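Local coordinates for Rho-class glutathione S-transferase (Laternula elliptica, PDB 3QAV), which probably conjugates glutathione to electrophilic substrates, as a dimeric, soluble member of the glutathione S-transferase superfamily, at residues 43-47 with 48-52; 126-129 with 130-134; 224-227 with 228-232; 107-111 with 112-116. All blocks are in the same frame, centred on the assembly; numbering follows the deposited sequence.

Interaction 1 of 4, residues 43-47 with 48-52; sequences LVLQE and KKIDY
Backbone bonds from Lys48 N to Val44 O, from Lys49 N to Gln46 O and from Ile50 N to Leu45 O, the last 2.9 Å long, close the end of helix 36-47. The last two, with the positive phi of Lys49, 61°, make a Schellman motif that ends the helix and turns the chain toward strand 53-56 of the thioredoxin-like domain. Tyr52 points back at the helix. Leu45 CD1 sits over the centre of the Tyr52 ring in a CH-pi contact, 3.6 Å from the centroid, while Leu45 CD2 meets Ile50 CB. The chi1 of 63° sets Tyr52 CG between its backbone N and carbonyl carbon and turns a face of the ring to Leu45. A leucine in place of Tyr52 would probably leave Leu45 CD1 without its flat aromatic cover and Gln46 NE2 without its acceptor. Lys48 suits a buried site because its methylenes lie alongside Val44, CD tight against CG1 at 3.4 Å, while NZ forms a salt bridge with Glu99 and a hydrogen bond to Val105 O. Gln46, bent at chi2, brings its amide to the ring edge, planes 86° apart, and NE2 donates to Tyr52 OH at 3.1 Å, the oxygen lying in the amide plane.

Interaction 2 of 4, residues 126-129 with 130-134; sequences SNIS and TNVME
Asn127 O takes two good donors, Asn131 N at 2.8 Å and Thr130 OG1 at 3.0 Å, both from the same face of its carbonyl plane. Thr130 N has a weak bond to Ser126 O at 3.4 Å. The hydroxyl bond depends on the Thr130 chi1 of 62°, which folds OG1 back over the preceding turn and leaves CG2 near Ser126 O; threonine suits a helix because its hydroxyl can be satisfied by the backbone behind it. Ile128 O is shared: Val132 N reaches it at 2.8 Å, tilted from the carbonyl plane, and Met133 N at 3.3 Å, in that plane. Met133 N has a second, weak bond to Ser129 O. The i+5 bond beside the i+4 one is a local pi-type widening at the junction of helices 126-131 and 133-141, within the all-helical C-terminal domain of the glutathione S-transferase fold. Branched Ile128 and Val132 suit its buried side, lying side by side with their CG2 atoms 4.0 Å apart; Ile128 packs on Trp165 and Val132 on Leu162 of helix 148-172. Asn131 CG lies beside Asn127 O, but the amide ND2 donates to Glu161 on that helix. Asn127 ND2 bonds weakly to Glu124 O, and its side chain packs on Arg75 of the second subunit.

Interaction 3 of 4, residues 224-227 with 228-232; sequences KTMP and PHWAE
The pyrrolidine ring of Pro227 lies over one face of the Trp230 indole, and its CG stands 3.5 Å from the centroid of the six-membered ring, only 7° off the normal. This is a CH-pi contact spread across the proline: CB lies over the five-membered ring, CG over the six-membered ring, and CD toward CE3 and CZ3. Proline suits the place because its rigid ring lays several C-H groups flat on a broad electron-rich surface. The Met226 side chain runs at about a right angle to that of Trp230; bends at chi2 and chi3 bring its CE to 4.2 Å from Trp230 CE3. The backbone holds the same pair together in a type I beta turn, Pro227 to Trp230, after helix 220-224, where residues 228-231 adopt helical angles without forming a regular helix. In it Trp230 N donates to Pro227 O over 3.2 Å, while a water donates to that oxygen at 2.8 Å and takes a weak bond from Ala231 N. Pro228 suits the second position (i+1) of the turn, where its ring fixes phi near -60° and no N-H is called for. The indole has its CG beside its own backbone N, chi1 -72°, which directs the ring back over Pro227. One face of the His229 imidazole meets Trp230 CD1, offset toward the rim, and its ND1 is bonded to Ser33 OG. Trp230 also makes a cation-pi contact with Arg197, and Pro227 packs on Trp39 of helix 36-47.

Interaction 4 of 4, residues 107-111 with 112-116; sequences LFPSD and TTIRA
Arg115 curls back from the first turn of its helix onto the preceding loop, and NH2 donates to Pro109 O at 3.0 Å. Its chain bends at chi3, swinging the guanidinium across Phe108; CB of that residue lies over one face, 3.3 Å from NH2, with ring and guanidinium planes 27° apart. Arginine suits the place, long enough to reach the loop and with N-H donors to spare for a salt bridge from NE to Glu100 of the second subunit. A methionine here would probably leave Pro109 O and that glutamate without their partner and let the loop carrying Phe108 shift. Asp111 is the N-cap of helix 112-124. Its chi1 of -176° carries CG away from the backbone N, and OD2 accepts from Thr113 N at 2.8 Å, on the anti side of the carboxylate and 33° out of its plane. Its backbone oxygen takes Arg115 N. Short, charged aspartate suits an end where amide hydrogens lack helical acceptors. Pro109 CG and Ile114 CG2 meet at 3.6 Å. Phe108 packs on Val118 and Met122 of helix 112-124 and Met183 of helix 183-197; Thr112 and Ala116 touch Tyr97 of helix 91-101, and Thr113 touches Val86 of strand 86-88, both in the second subunit.

Overall arrangement
Interaction 1 connects two of the others. At its helix end Gln46 packs on Lys224 and Thr225, with Gln46 OE1 3.3 Å from Lys224 CD, which joins it to interaction 3; on another side Val44 CG1 lies 4.0 Å from Leu107 CD1 of interaction 4. Interaction 2 touches none of them and sits across the chain's centre from interaction 1, their centres about 27 Å apart. The glutathione site includes Ser35 and Ser91, though no glutathione is bound to this chain here. The side chains of Pro227 and Ser35 are about 8 Å apart, as are those of Val44 and Ser91, whereas interaction 4 lies away from that site, in part against the second subunit.

Interaction 1 of 4, residues 43-47 with 48-52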
loop_
_atom_site.group_PDB
_atom_site.type_symbol
_atom_site.label_atom_id
_atom_site.label_comp_id
_atom_site.label_asym_id
_atom_site.label_seq_id
_atom_site.Cartn_x
_atom_site.Cartn_y
_atom_site.Cartn_z
ATOM N N LEU A 43 -12.155 -11.667 6.119
ATOM C CA LEU A 43 -12.333 -12.527 4.956
ATOM C C LEU A 43 -11.269 -13.611 4.903
ATOM O O LEU A 43 -11.568 -14.764 4.617
ATOM C CB LEU A 43 -12.298 -11.702 3.665
ATOM C CG LEU A 43 -13.585 -10.956 3.310
ATOM C CD1 LEU A 43 -13.415 -10.258 1.973
ATOM C CD2 LEU A 43 -14.741 -11.947 3.234
ATOM N N VAL A 44 -10.022 -13.242 5.160
ATOM C CA VAL A 44 -8.941 -14.226 5.152
ATOM C C VAL A 44 -9.198 -15.292 6.219
ATOM O O VAL A 44 -9.073 -16.481 5.955
ATOM C CB VAL A 44 -7.573 -13.571 5.438
ATOM C CG1 VAL A 44 -6.508 -14.649 5.641
ATOM C CG2 VAL A 44 -7.188 -12.667 4.294
ATOM N N LEU A 45 -9.552 -14.857 7.426
ATOM C CA LEU A 45 -9.828 -15.785 8.517
ATOM C C LEU A 45 -10.985 -16.730 8.179
ATOM O O LEU A 45 -10.886 -17.936 8.386
ATOM C CB LEU A 45 -10.160 -15.014 9.802
ATOM C CG LEU A 45 -9.016 -14.275 10.507
ATOM C CD1 LEU A 45 -9.602 -13.299 11.535
ATOM C CD2 LEU A 45 -8.077 -15.281 11.173
ATOM N N GLN A 46 -12.076 -16.170 7.661
ATOM C CA GLN A 46 -13.249 -16.954 7.297
ATOM C C GLN A 46 -12.940 -17.917 6.151
ATOM O O GLN A 46 -13.254 -19.102 6.228
ATOM C CB GLN A 46 -14.394 -16.031 6.879
ATOM C CG GLN A 46 -15.015 -15.195 7.999
ATOM C CD GLN A 46 -15.885 -16.006 8.943
ATOM O OE1 GLN A 46 -16.636 -16.881 8.515
ATOM N NE2 GLN A 46 -15.802 -15.704 10.233
ATOM N N GLU A 47 -12.327 -17.407 5.088
ATOM C CA GLU A 47 -12.000 -18.243 3.937
ATOM C C GLU A 47 -11.115 -19.422 4.328
ATOM O O GLU A 47 -11.321 -20.544 3.864
ATOM C CB GLU A 47 -11.301 -17.410 2.861
ATOM C CG GLU A 47 -12.228 -16.461 2.128
ATOM C CD GLU A 47 -13.133 -17.182 1.147
ATOM O OE1 GLU A 47 -14.138 -16.585 0.714
ATOM O OE2 GLU A 47 -12.832 -18.343 0.800
ATOM N N LYS A 48 -10.130 -19.166 5.181
ATOM C CA LYS A 48 -9.216 -20.218 5.615
ATOM C C LYS A 48 -9.800 -21.031 6.765
ATOM O O LYS A 48 -9.164 -21.953 7.265
ATOM C CB LYS A 48 -7.871 -19.604 6.020
ATOM C CG LYS A 48 -7.273 -18.724 4.931
ATOM C CD LYS A 48 -5.987 -18.047 5.370
ATOM C CE LYS A 48 -4.826 -19.017 5.440
ATOM N NZ LYS A 48 -4.443 -19.596 4.122
ATOM N N LYS A 49 -11.015 -20.673 7.177
ATOM C CA LYS A 49 -11.728 -21.359 8.256
ATOM C C LYS A 49 -11.027 -21.328 9.615
ATOM O O LYS A 49 -11.250 -22.206 10.446
ATOM C CB LYS A 49 -11.990 -22.821 7.878
ATOM C CG LYS A 49 -12.672 -23.036 6.532
ATOM C CD LYS A 49 -13.122 -24.486 6.388
ATOM C CE LYS A 49 -13.712 -24.779 5.019
ATOM N NZ LYS A 49 -12.678 -24.801 3.942
ATOM N N ILE A 50 -10.187 -20.324 9.850
ATOM C CA ILE A 50 -9.482 -20.220 11.129
ATOM C C ILE A 50 -10.406 -19.708 12.233
ATOM O O ILE A 50 -11.082 -18.692 12.066
ATOM C CB ILE A 50 -8.263 -19.272 11.017
ATOM C CG1 ILE A 50 -7.271 -19.829 9.995
ATOM C CG2 ILE A 50 -7.603 -19.099 12.375
ATOM C CD1 ILE A 50 -6.172 -18.866 9.622
ATOM N N ASP A 51 -10.437 -20.412 13.358
ATOM C CA ASP A 51 -11.274 -20.001 14.476
ATOM C C ASP A 51 -10.573 -18.835 15.171
ATOM O O ASP A 51 -9.374 -18.910 15.449
ATOM C CB ASP A 51 -11.454 -21.157 15.465
ATOM C CG ASP A 51 -12.626 -20.941 16.413
ATOM O OD1 ASP A 51 -12.614 -21.529 17.517
ATOM O OD2 ASP A 51 -13.566 -20.196 16.051
ATOM N N TYR A 52 -11.313 -17.766 15.457
ATOM C CA TYR A 52 -10.725 -16.596 16.107
ATOM C C TYR A 52 -11.679 -15.876 17.050
ATOM O O TYR A 52 -12.897 -15.990 16.921
ATOM C CB TYR A 52 -10.242 -15.588 15.058
ATOM C CG TYR A 52 -11.357 -15.014 14.202
ATOM C CD1 TYR A 52 -11.769 -15.653 13.037
ATOM C CD2 TYR A 52 -12.016 -13.844 14.575
ATOM C CE1 TYR A 52 -12.802 -15.143 12.265
ATOM C CE2 TYR A 52 -13.057 -13.328 13.812
ATOM C CZ TYR A 52 -13.444 -13.981 12.657
ATOM O OH TYR A 52 -14.466 -13.468 11.886
#

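Interaction 2 of 4, residues 126-129 with 130-134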
loop_
_atom_site.group_PDB
_atom_site.type_symbol
_atom_site.label_atom_id
_atom_site.label_comp_id
_atom_site.label_asym_id
_atom_site.label_seq_id
_atom_site.Cartn_x
_atom_site.Cartn_y
_atom_site.Cartn_z
ATOM N N SER A 126 -4.925 -0.367 -4.372
ATOM C CA SER A 126 -4.754 0.889 -3.650
ATOM C C SER A 126 -5.150 2.082 -4.520
ATOM O O SER A 126 -5.551 3.120 -4.002
ATOM C CB SER A 126 -3.308 1.059 -3.178
ATOM O OG SER A 126 -2.487 1.555 -4.219
ATOM N N ASN A 127 -5.025 1.932 -5.836
ATOM C CA ASN A 127 -5.394 2.991 -6.781
ATOM C C ASN A 127 -6.885 3.292 -6.741
ATOM O O ASN A 127 -7.318 4.362 -7.157
ATOM C CB ASN A 127 -5.042 2.592 -8.213
ATOM C CG ASN A 127 -3.566 2.643 -8.485
ATOM O OD1 ASN A 127 -2.927 3.677 -8.292
ATOM N ND2 ASN A 127 -3.009 1.528 -8.949
ATOM N N ILE A 128 -7.673 2.331 -6.274
ATOM C CA ILE A 128 -9.107 2.516 -6.195
ATOM C C ILE A 128 -9.399 3.532 -5.112
ATOM O O ILE A 128 -10.228 4.419 -5.296
ATOM C CB ILE A 128 -9.827 1.190 -5.884
ATOM C CG1 ILE A 128 -9.573 0.194 -7.023
ATOM C CG2 ILE A 128 -11.331 1.439 -5.684
ATOM C CD1 ILE A 128 -10.135 -1.199 -6.769
ATOM N N SER A 129 -8.711 3.402 -3.982
ATOM C CA SER A 129 -8.887 4.335 -2.878
ATOM C C SER A 129 -8.580 5.749 -3.358
ATOM O O SER A 129 -9.371 6.664 -3.178
ATOM C CB SER A 129 -7.934 3.999 -1.726
ATOM O OG SER A 129 -8.209 2.728 -1.171
ATOM N N THR A 130 -7.422 5.911 -3.980
ATOM C CA THR A 130 -6.995 7.214 -4.457
ATOM C C THR A 130 -7.809 7.795 -5.608
ATOM O O THR A 130 -8.247 8.942 -5.541
ATOM C CB THR A 130 -5.521 7.175 -4.879
ATOM O OG1 THR A 130 -5.361 6.250 -5.960
ATOM C CG2 THR A 130 -4.653 6.734 -3.712
ATOM N N ASN A 131 -8.025 7.014 -6.660
ATOM C CA ASN A 131 -8.756 7.520 -7.815
ATOM C C ASN A 131 -10.276 7.502 -7.711
ATOM O O ASN A 131 -10.946 8.327 -8.328
ATOM C CB ASN A 131 -8.315 6.780 -9.079
ATOM C CG ASN A 131 -6.817 6.864 -9.302
ATOM O OD1 ASN A 131 -6.197 7.890 -9.022
ATOM N ND2 ASN A 131 -6.228 5.786 -9.816
ATOM N N VAL A 132 -10.832 6.576 -6.938
ATOM C CA VAL A 132 -12.282 6.520 -6.812
ATOM C C VAL A 132 -12.819 7.174 -5.545
ATOM O O VAL A 132 -13.715 8.011 -5.615
ATOM C CB VAL A 132 -12.806 5.075 -6.861
ATOM C CG1 VAL A 132 -14.315 5.075 -6.774
ATOM C CG2 VAL A 132 -12.365 4.404 -8.141
ATOM N N MET A 133 -12.278 6.806 -4.389
ATOM C CA MET A 133 -12.766 7.373 -3.137
ATOM C C MET A 133 -12.525 8.873 -2.996
ATOM O O MET A 133 -13.144 9.525 -2.156
ATOM C CB MET A 133 -12.166 6.631 -1.939
ATOM C CG MET A 133 -12.475 5.136 -1.920
ATOM S SD MET A 133 -14.168 4.722 -2.425
ATOM C CE MET A 133 -15.114 5.233 -0.962
ATOM N N GLU A 134 -11.635 9.423 -3.817
ATOM C CA GLU A 134 -11.347 10.854 -3.773
ATOM C C GLU A 134 -12.559 11.645 -4.259
ATOM O O GLU A 134 -12.745 12.805 -3.894
ATOM C CB GLU A 134 -10.131 11.183 -4.645
ATOM C CG GLU A 134 -8.863 11.504 -3.858
ATOM C CD GLU A 134 -8.918 12.866 -3.180
ATOM O OE1 GLU A 134 -8.954 13.889 -3.900
ATOM O OE2 GLU A 134 -8.926 12.915 -1.929
#

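Interaction 3 of 4, residues 224-227 with 228-232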
loop_
_atom_site.group_PDB
_atom_site.type_symbol
_atom_site.label_atom_id
_atom_site.label_comp_id
_atom_site.label_asym_id
_atom_site.label_seq_id
_atom_site.Cartn_x
_atom_site.Cartn_y
_atom_site.Cartn_z
ATOM N N LYS A 224 -21.198 -13.410 5.796
ATOM C CA LYS A 224 -20.844 -13.416 7.211
ATOM C C LYS A 224 -20.055 -12.185 7.660
ATOM O O LYS A 224 -20.065 -11.827 8.836
ATOM C CB LYS A 224 -20.011 -14.659 7.541
ATOM C CG LYS A 224 -20.719 -15.982 7.337
ATOM C CD LYS A 224 -19.855 -17.142 7.841
ATOM C CE LYS A 224 -20.656 -18.434 7.967
ATOM N NZ LYS A 224 -21.266 -18.843 6.672
ATOM N N THR A 225 -19.368 -11.533 6.733
ATOM C CA THR A 225 -18.575 -10.381 7.120
ATOM C C THR A 225 -19.052 -9.018 6.637
ATOM O O THR A 225 -18.281 -8.065 6.639
ATOM C CB THR A 225 -17.126 -10.581 6.688
ATOM O OG1 THR A 225 -17.089 -10.847 5.279
ATOM C CG2 THR A 225 -16.508 -11.756 7.457
ATOM N N MET A 226 -20.313 -8.913 6.222
ATOM C CA MET A 226 -20.821 -7.617 5.780
ATOM C C MET A 226 -20.701 -6.683 6.986
ATOM O O MET A 226 -20.888 -7.113 8.127
ATOM C CB MET A 226 -22.293 -7.718 5.350
ATOM C CG MET A 226 -22.558 -8.541 4.075
ATOM S SD MET A 226 -21.812 -7.845 2.576
ATOM C CE MET A 226 -22.816 -6.378 2.333
ATOM N N PRO A 227 -20.355 -5.405 6.756
ATOM C CA PRO A 227 -20.220 -4.432 7.849
ATOM C C PRO A 227 -21.517 -4.386 8.658
ATOM O O PRO A 227 -22.566 -4.005 8.139
ATOM C CB PRO A 227 -19.957 -3.124 7.108
ATOM C CG PRO A 227 -19.171 -3.583 5.911
ATOM C CD PRO A 227 -19.935 -4.815 5.469
ATOM N N PRO A 228 -21.461 -4.768 9.941
ATOM C CA PRO A 228 -22.661 -4.761 10.781
ATOM C C PRO A 228 -23.551 -3.526 10.804
ATOM O O PRO A 228 -24.769 -3.668 10.883
ATOM C CB PRO A 228 -22.120 -5.116 12.172
ATOM C CG PRO A 228 -20.657 -4.808 12.089
ATOM C CD PRO A 228 -20.295 -5.235 10.704
ATOM N N HIS A 229 -22.975 -2.329 10.715
ATOM C CA HIS A 229 -23.801 -1.119 10.788
ATOM C C HIS A 229 -24.553 -0.713 9.530
ATOM O O HIS A 229 -25.415 0.159 9.591
ATOM C CB HIS A 229 -22.982 0.082 11.302
ATOM C CG HIS A 229 -22.280 0.863 10.229
ATOM N ND1 HIS A 229 -21.037 0.517 9.746
ATOM C CD2 HIS A 229 -22.632 1.996 9.578
ATOM C CE1 HIS A 229 -20.650 1.407 8.848
ATOM N NE2 HIS A 229 -21.600 2.315 8.727
ATOM N N TRP A 230 -24.249 -1.346 8.401
ATOM C CA TRP A 230 -24.915 -1.015 7.142
ATOM C C TRP A 230 -26.396 -1.399 7.078
ATOM O O TRP A 230 -27.203 -0.696 6.470
ATOM C CB TRP A 230 -24.193 -1.684 5.966
ATOM C CG TRP A 230 -22.857 -1.078 5.611
ATOM C CD1 TRP A 230 -22.222 -0.045 6.243
ATOM C CD2 TRP A 230 -22.003 -1.476 4.537
ATOM N NE1 TRP A 230 -21.025 0.226 5.626
ATOM C CE2 TRP A 230 -20.864 -0.638 4.574
ATOM C CE3 TRP A 230 -22.088 -2.459 3.541
ATOM C CZ2 TRP A 230 -19.816 -0.755 3.650
ATOM C CZ3 TRP A 230 -21.045 -2.572 2.622
ATOM C CH2 TRP A 230 -19.927 -1.724 2.686
ATOM N N ALA A 231 -26.748 -2.516 7.697
ATOM C CA ALA A 231 -28.125 -2.993 7.669
ATOM C C ALA A 231 -29.151 -1.956 8.117
ATOM O O ALA A 231 -30.157 -1.749 7.442
ATOM C CB ALA A 231 -28.252 -4.246 8.524
ATOM N N GLU A 232 -28.885 -1.299 9.243
ATOM C CA GLU A 232 -29.809 -0.311 9.800
ATOM C C GLU A 232 -29.429 1.150 9.575
ATOM O O GLU A 232 -30.002 2.043 10.194
ATOM C CB GLU A 232 -29.969 -0.550 11.306
ATOM C CG GLU A 232 -30.544 -1.907 11.662
ATOM C CD GLU A 232 -31.966 -2.073 11.170
ATOM O OE1 GLU A 232 -32.455 -1.182 10.441
ATOM O OE2 GLU A 232 -32.593 -3.097 11.505
HETATM O O HOH W 1 -25.239 -4.758 7.684
#

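Interaction 4 of 4, residues 107-111 with 112-116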
loop_
_atom_site.group_PDB
_atom_site.type_symbol
_atom_site.label_atom_id
_atom_site.label_comp_id
_atom_site.label_asym_id
_atom_site.label_seq_id
_atom_site.Cartn_x
_atom_site.Cartn_y
_atom_site.Cartn_z
ATOM N N LEU A 107 -4.639 -19.060 -0.191
ATOM C CA LEU A 107 -5.324 -18.006 -0.928
ATOM C C LEU A 107 -4.449 -17.568 -2.094
ATOM O O LEU A 107 -4.730 -16.569 -2.759
ATOM C CB LEU A 107 -5.643 -16.813 -0.013
ATOM C CG LEU A 107 -6.701 -17.117 1.060
ATOM C CD1 LEU A 107 -7.035 -15.865 1.869
ATOM C CD2 LEU A 107 -7.965 -17.651 0.383
ATOM N N PHE A 108 -3.372 -18.315 -2.317
ATOM C CA PHE A 108 -2.453 -18.072 -3.428
ATOM C C PHE A 108 -2.242 -19.416 -4.138
ATOM O O PHE A 108 -2.184 -20.465 -3.486
ATOM C CB PHE A 108 -1.077 -17.608 -2.946
ATOM C CG PHE A 108 -1.006 -16.169 -2.533
ATOM C CD1 PHE A 108 -1.337 -15.783 -1.242
ATOM C CD2 PHE A 108 -0.536 -15.208 -3.420
ATOM C CE1 PHE A 108 -1.197 -14.463 -0.833
ATOM C CE2 PHE A 108 -0.392 -13.886 -3.027
ATOM C CZ PHE A 108 -0.722 -13.510 -1.725
ATOM N N PRO A 109 -2.144 -19.407 -5.479
ATOM C CA PRO A 109 -1.922 -20.669 -6.190
ATOM C C PRO A 109 -0.455 -21.033 -5.960
ATOM O O PRO A 109 0.269 -20.272 -5.321
ATOM C CB PRO A 109 -2.227 -20.304 -7.639
ATOM C CG PRO A 109 -1.836 -18.856 -7.706
ATOM C CD PRO A 109 -2.416 -18.314 -6.429
ATOM N N SER A 110 -0.001 -22.168 -6.476
ATOM C CA SER A 110 1.392 -22.567 -6.250
ATOM C C SER A 110 2.377 -22.045 -7.294
ATOM O O SER A 110 3.532 -21.757 -6.980
ATOM C CB SER A 110 1.500 -24.097 -6.158
ATOM O OG SER A 110 1.120 -24.723 -7.374
ATOM N N ASP A 111 1.923 -21.909 -8.532
ATOM C CA ASP A 111 2.797 -21.431 -9.592
ATOM C C ASP A 111 3.226 -19.988 -9.336
ATOM O O ASP A 111 2.398 -19.072 -9.267
ATOM C CB ASP A 111 2.091 -21.557 -10.945
ATOM C CG ASP A 111 2.980 -21.175 -12.114
ATOM O OD1 ASP A 111 2.697 -21.637 -13.238
ATOM O OD2 ASP A 111 3.947 -20.410 -11.924
ATOM N N THR A 112 4.537 -19.811 -9.203
ATOM C CA THR A 112 5.161 -18.521 -8.946
ATOM C C THR A 112 4.741 -17.449 -9.940
ATOM O O THR A 112 4.549 -16.292 -9.576
ATOM C CB THR A 112 6.699 -18.659 -8.975
ATOM O OG1 THR A 112 7.119 -19.487 -7.883
ATOM C CG2 THR A 112 7.363 -17.307 -8.858
ATOM N N THR A 113 4.615 -17.831 -11.202
ATOM C CA THR A 113 4.212 -16.886 -12.228
ATOM C C THR A 113 2.785 -16.408 -11.988
ATOM O O THR A 113 2.501 -15.219 -12.086
ATOM C CB THR A 113 4.324 -17.519 -13.622
ATOM O OG1 THR A 113 5.708 -17.748 -13.916
ATOM C CG2 THR A 113 3.716 -16.604 -14.681
ATOM N N ILE A 114 1.891 -17.332 -11.658
ATOM C CA ILE A 114 0.505 -16.971 -11.405
ATOM C C ILE A 114 0.396 -16.170 -10.102
ATOM O O ILE A 114 -0.392 -15.226 -10.016
ATOM C CB ILE A 114 -0.397 -18.220 -11.334
ATOM C CG1 ILE A 114 -0.270 -19.025 -12.636
ATOM C CG2 ILE A 114 -1.856 -17.798 -11.138
ATOM C CD1 ILE A 114 -1.134 -20.279 -12.678
ATOM N N ARG A 115 1.197 -16.536 -9.103
ATOM C CA ARG A 115 1.197 -15.832 -7.822
ATOM C C ARG A 115 1.569 -14.372 -8.042
ATOM O O ARG A 115 1.044 -13.477 -7.375
ATOM C CB ARG A 115 2.210 -16.454 -6.855
ATOM C CG ARG A 115 1.852 -17.832 -6.339
ATOM C CD ARG A 115 3.033 -18.439 -5.585
ATOM N NE ARG A 115 3.302 -17.731 -4.338
ATOM C CZ ARG A 115 2.742 -18.036 -3.173
ATOM N NH1 ARG A 115 3.041 -17.332 -2.089
ATOM N NH2 ARG A 115 1.900 -19.060 -3.087
ATOM N N ALA A 116 2.482 -14.143 -8.978
ATOM C CA ALA A 116 2.925 -12.794 -9.296
ATOM C C ALA A 116 1.732 -11.938 -9.728
ATOM O O ALA A 116 1.636 -10.763 -9.367
ATOM C CB ALA A 116 3.980 -12.834 -10.398
#